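Local coordinates for protein superoxide dismutase [FE] (Sulfolobus solfataricus, PDB 1WB7) that disarms toxic superoxide radicals, converting them to hydrogen peroxide and oxygen with one iron ion in each subunit of a homotetramer, at residues A[119-130]-A[184-192]. The protein carries 1 engineered substitution. Sequence-based numbering, arbitrary orientation.
Sequences FKQVFTETANSL and RADYVNAWW
The carbonyl oxygen of Leu130 is gripped end-on by both terminal nitrogens of Arg184. The straighter bond comes from NH2, 2.8 Å from Leu130 O, and lies on a lone pair in the carbonyl plane; NH1 reaches the same oxygen tilted from that plane. Because the arginine chain bends at chi3 (68°), its flat head presents its edge to the carbonyl oxygens of Leu130 and Asn128, NH2 making a weak bond to the latter. A water accepts from Arg184 NE and approaches Asn128 OD1, though that second leg is unusually short and so doubtful.

At the other end, Trp192 illustrates how one indole can tie two segments together. Its NE1 donates to Thr124 OG1 at 3.0 Å, and that hydroxyl in turn donates to Lys120 O. Lys120 lies along one indole face, CG 3.5 Å from the centroid of the six-membered ring and NZ over the five-membered ring in a cation-pi contact. A leucine in place of Trp192 would probably leave Thr124 OG1 without its indole donor and Lys120 without the aromatic face it lies along. Phe123 meets Trp192 obliquely, Phe123 CD2 lying 3.5 Å from Trp192 CZ2, and touches Trp191 rim to rim. This aromatic cluster joins helical segments 119-128 and 184-191, which run roughly antiparallel (148°) in the iron/manganese superoxide dismutase C-terminal domain, and Trp191 continues it onto strand 165-170, which ends at the iron ligand Asp170.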
loop_
_atom_site.group_PDB
_atom_site.type_symbol
_atom_site.label_atom_id
_atom_site.label_comp_id
_atom_site.label_asym_id
_atom_site.label_seq_id
_atom_site.Cartn_x
_atom_site.Cartn_y
_atom_site.Cartn_z
ATOM N N PHE A 119 -17.633 -0.662 -22.878
ATOM C CA PHE A 119 -17.451 -0.735 -21.433
ATOM C C PHE A 119 -16.835 -2.075 -21.022
ATOM O O PHE A 119 -15.884 -2.118 -20.242
ATOM C CB PHE A 119 -18.787 -0.570 -20.703
ATOM C CG PHE A 119 -18.713 -0.932 -19.247
ATOM C CD1 PHE A 119 -18.065 -0.099 -18.344
ATOM C CD2 PHE A 119 -19.229 -2.144 -18.793
ATOM C CE1 PHE A 119 -17.922 -0.463 -17.008
ATOM C CE2 PHE A 119 -19.094 -2.521 -17.463
ATOM C CZ PHE A 119 -18.437 -1.679 -16.565
ATOM N N LYS A 120 -17.387 -3.163 -21.541
ATOM C CA LYS A 120 -16.886 -4.495 -21.222
ATOM C C LYS A 120 -15.398 -4.594 -21.515
ATOM O O LYS A 120 -14.642 -5.138 -20.716
ATOM C CB LYS A 120 -17.620 -5.557 -22.037
ATOM C CG LYS A 120 -18.514 -6.461 -21.220
ATOM C CD LYS A 120 -19.060 -7.611 -22.064
ATOM C CE LYS A 120 -17.951 -8.568 -22.478
ATOM N NZ LYS A 120 -18.475 -9.735 -23.255
ATOM N N GLN A 121 -14.989 -4.073 -22.669
ATOM C CA GLN A 121 -13.589 -4.097 -23.074
ATOM C C GLN A 121 -12.702 -3.353 -22.089
ATOM O O GLN A 121 -11.699 -3.886 -21.617
ATOM C CB GLN A 121 -13.409 -3.452 -24.449
ATOM C CG GLN A 121 -14.001 -4.216 -25.603
ATOM C CD GLN A 121 -13.610 -3.596 -26.926
ATOM O OE1 GLN A 121 -13.841 -2.414 -27.161
ATOM N NE2 GLN A 121 -13.000 -4.394 -27.795
ATOM N N VAL A 122 -13.072 -2.112 -21.794
ATOM C CA VAL A 122 -12.300 -1.285 -20.876
ATOM C C VAL A 122 -12.240 -1.885 -19.475
ATOM O O VAL A 122 -11.196 -1.837 -18.825
ATOM C CB VAL A 122 -12.880 0.143 -20.802
ATOM C CG1 VAL A 122 -12.118 0.975 -19.781
ATOM C CG2 VAL A 122 -12.799 0.792 -22.177
ATOM N N PHE A 123 -13.347 -2.462 -19.018
ATOM C CA PHE A 123 -13.388 -3.060 -17.687
ATOM C C PHE A 123 -12.502 -4.297 -17.632
ATOM O O PHE A 123 -11.755 -4.502 -16.680
ATOM C CB PHE A 123 -14.816 -3.465 -17.311
ATOM C CG PHE A 123 -14.983 -3.794 -15.854
ATOM C CD1 PHE A 123 -15.134 -2.779 -14.910
ATOM C CD2 PHE A 123 -14.953 -5.111 -15.417
ATOM C CE1 PHE A 123 -15.249 -3.072 -13.555
ATOM C CE2 PHE A 123 -15.066 -5.418 -14.063
ATOM C CZ PHE A 123 -15.214 -4.396 -13.127
ATOM N N THR A 124 -12.612 -5.129 -18.657
ATOM C CA THR A 124 -11.833 -6.352 -18.738
ATOM C C THR A 124 -10.348 -5.998 -18.781
ATOM O O THR A 124 -9.529 -6.612 -18.099
ATOM C CB THR A 124 -12.238 -7.153 -19.991
ATOM O OG1 THR A 124 -13.611 -7.543 -19.867
ATOM C CG2 THR A 124 -11.378 -8.399 -20.154
ATOM N N GLU A 125 -10.017 -4.984 -19.567
ATOM C CA GLU A 125 -8.640 -4.528 -19.707
ATOM C C GLU A 125 -8.104 -4.027 -18.370
ATOM O O GLU A 125 -6.978 -4.345 -17.976
ATOM C CB GLU A 125 -8.584 -3.399 -20.738
ATOM C CG GLU A 125 -7.203 -2.837 -20.994
ATOM C CD GLU A 125 -7.249 -1.558 -21.817
ATOM O OE1 GLU A 125 -8.276 -1.312 -22.487
ATOM O OE2 GLU A 125 -6.256 -0.804 -21.801
ATOM N N THR A 126 -8.919 -3.244 -17.672
ATOM C CA THR A 126 -8.517 -2.686 -16.392
ATOM C C THR A 126 -8.399 -3.782 -15.338
ATOM O O THR A 126 -7.468 -3.780 -14.536
ATOM C CB THR A 126 -9.514 -1.605 -15.932
ATOM O OG1 THR A 126 -9.585 -0.578 -16.930
ATOM C CG2 THR A 126 -9.064 -0.977 -14.629
ATOM N N ALA A 127 -9.331 -4.730 -15.355
ATOM C CA ALA A 127 -9.295 -5.829 -14.400
ATOM C C ALA A 127 -8.023 -6.662 -14.581
ATOM O O ALA A 127 -7.384 -7.043 -13.605
ATOM C CB ALA A 127 -10.523 -6.713 -14.570
ATOM N N ASN A 128 -7.654 -6.938 -15.828
ATOM C CA ASN A 128 -6.464 -7.738 -16.091
ATOM C C ASN A 128 -5.159 -7.012 -15.801
ATOM O O ASN A 128 -4.126 -7.650 -15.635
ATOM C CB ASN A 128 -6.452 -8.239 -17.540
ATOM C CG ASN A 128 -7.521 -9.284 -17.807
ATOM O OD1 ASN A 128 -7.762 -10.164 -16.984
ATOM N ND2 ASN A 128 -8.157 -9.199 -18.969
ATOM N N SER A 129 -5.201 -5.685 -15.734
ATOM C CA SER A 129 -3.997 -4.906 -15.466
ATOM C C SER A 129 -3.641 -4.905 -13.984
ATOM O O SER A 129 -2.553 -4.478 -13.600
ATOM C CB SER A 129 -4.187 -3.456 -15.917
ATOM O OG SER A 129 -5.040 -2.754 -15.021
ATOM N N LEU A 130 -4.562 -5.374 -13.150
ATOM C CA LEU A 130 -4.331 -5.398 -11.709
ATOM C C LEU A 130 -3.088 -6.189 -11.326
ATOM O O LEU A 130 -3.012 -7.392 -11.562
ATOM C CB LEU A 130 -5.545 -5.980 -10.982
ATOM C CG LEU A 130 -5.347 -6.288 -9.493
ATOM C CD1 LEU A 130 -4.994 -5.013 -8.742
ATOM C CD2 LEU A 130 -6.607 -6.912 -8.926
ATOM N N ARG A 184 -5.946 -15.993 -14.934
ATOM C CA ARG A 184 -6.934 -15.053 -14.422
ATOM C C ARG A 184 -7.788 -14.421 -15.524
ATOM O O ARG A 184 -8.986 -14.215 -15.343
ATOM C CB ARG A 184 -6.234 -13.952 -13.617
ATOM C CG ARG A 184 -7.177 -13.073 -12.801
ATOM C CD ARG A 184 -6.411 -12.066 -11.954
ATOM N NE ARG A 184 -5.750 -11.057 -12.775
ATOM C CZ ARG A 184 -5.010 -10.066 -12.288
ATOM N NH1 ARG A 184 -4.828 -9.951 -10.980
ATOM N NH2 ARG A 184 -4.465 -9.179 -13.107
ATOM N N ALA A 185 -7.170 -14.118 -16.662
ATOM C CA ALA A 185 -7.886 -13.489 -17.769
ATOM C C ALA A 185 -9.042 -14.335 -18.296
ATOM O O ALA A 185 -10.058 -13.791 -18.741
ATOM C CB ALA A 185 -6.915 -13.152 -18.900
ATOM N N ASP A 186 -8.892 -15.657 -18.258
ATOM C CA ASP A 186 -9.958 -16.540 -18.726
ATOM C C ASP A 186 -11.113 -16.517 -17.733
ATOM O O ASP A 186 -12.284 -16.591 -18.117
ATOM C CB ASP A 186 -9.447 -17.974 -18.899
ATOM C CG ASP A 186 -8.449 -18.104 -20.038
ATOM O OD1 ASP A 186 -8.559 -17.341 -21.018
ATOM O OD2 ASP A 186 -7.562 -18.977 -19.966
ATOM N N TYR A 187 -10.769 -16.417 -16.453
ATOM C CA TYR A 187 -11.757 -16.343 -15.382
ATOM C C TYR A 187 -12.541 -15.041 -15.544
ATOM O O TYR A 187 -13.761 -15.015 -15.400
ATOM C CB TYR A 187 -11.044 -16.365 -14.026
ATOM C CG TYR A 187 -11.794 -15.691 -12.898
ATOM C CD1 TYR A 187 -12.961 -16.245 -12.376
ATOM C CD2 TYR A 187 -11.322 -14.503 -12.342
ATOM C CE1 TYR A 187 -13.644 -15.632 -11.319
ATOM C CE2 TYR A 187 -11.993 -13.879 -11.288
ATOM C CZ TYR A 187 -13.154 -14.449 -10.779
ATOM O OH TYR A 187 -13.814 -13.839 -9.736
ATOM N N VAL A 188 -11.831 -13.960 -15.850
ATOM C CA VAL A 188 -12.475 -12.669 -16.036
ATOM C C VAL A 188 -13.479 -12.743 -17.188
ATOM O O VAL A 188 -14.593 -12.227 -17.074
ATOM C CB VAL A 188 -11.435 -11.554 -16.319
ATOM C CG1 VAL A 188 -12.141 -10.238 -16.623
ATOM C CG2 VAL A 188 -10.519 -11.385 -15.117
ATOM N N ASN A 189 -13.095 -13.389 -18.290
ATOM C CA ASN A 189 -14.001 -13.512 -19.434
ATOM C C ASN A 189 -15.233 -14.327 -19.064
ATOM O O ASN A 189 -16.354 -13.969 -19.423
ATOM C CB ASN A 189 -13.317 -14.185 -20.629
ATOM C CG ASN A 189 -12.268 -13.302 -21.289
ATOM O OD1 ASN A 189 -12.431 -12.079 -21.388
ATOM N ND2 ASN A 189 -11.189 -13.926 -21.769
ATOM N N ALA A 190 -15.022 -15.426 -18.346
ATOM C CA ALA A 190 -16.124 -16.295 -17.942
ATOM C C ALA A 190 -17.086 -15.614 -16.971
ATOM O O ALA A 190 -18.293 -15.847 -17.008
ATOM C CB ALA A 190 -15.572 -17.564 -17.313
ATOM N N TRP A 191 -16.539 -14.766 -16.109
ATOM C CA TRP A 191 -17.322 -14.056 -15.108
ATOM C C TRP A 191 -18.476 -13.229 -15.679
ATOM O O TRP A 191 -19.544 -13.150 -15.070
ATOM C CB TRP A 191 -16.387 -13.169 -14.284
ATOM C CG TRP A 191 -17.075 -12.202 -13.390
ATOM C CD1 TRP A 191 -17.673 -12.467 -12.193
ATOM C CD2 TRP A 191 -17.201 -10.795 -13.603
ATOM N NE1 TRP A 191 -18.157 -11.307 -11.642
ATOM C CE2 TRP A 191 -17.881 -10.264 -12.488
ATOM C CE3 TRP A 191 -16.803 -9.929 -14.630
ATOM C CZ2 TRP A 191 -18.172 -8.906 -12.368
ATOM C CZ3 TRP A 191 -17.092 -8.575 -14.510
ATOM C CH2 TRP A 191 -17.770 -8.078 -13.386
ATOM N N TRP A 192 -18.275 -12.614 -16.839
ATOM C CA TRP A 192 -19.331 -11.805 -17.442
ATOM C C TRP A 192 -20.637 -12.580 -17.593
ATOM O O TRP A 192 -21.727 -12.001 -17.573
ATOM C CB TRP A 192 -18.894 -11.283 -18.817
ATOM C CG TRP A 192 -17.824 -10.236 -18.752
ATOM C CD1 TRP A 192 -16.499 -10.392 -19.057
ATOM C CD2 TRP A 192 -17.980 -8.880 -18.321
ATOM N NE1 TRP A 192 -15.821 -9.214 -18.840
ATOM C CE2 TRP A 192 -16.707 -8.270 -18.389
ATOM C CE3 TRP A 192 -19.072 -8.120 -17.882
ATOM C CZ2 TRP A 192 -16.496 -6.932 -18.033
ATOM C CZ3 TRP A 192 -18.864 -6.789 -17.527
ATOM C CH2 TRP A 192 -17.582 -6.211 -17.607
HETATM O O HOH W 1 -5.883 -11.080 -15.533
#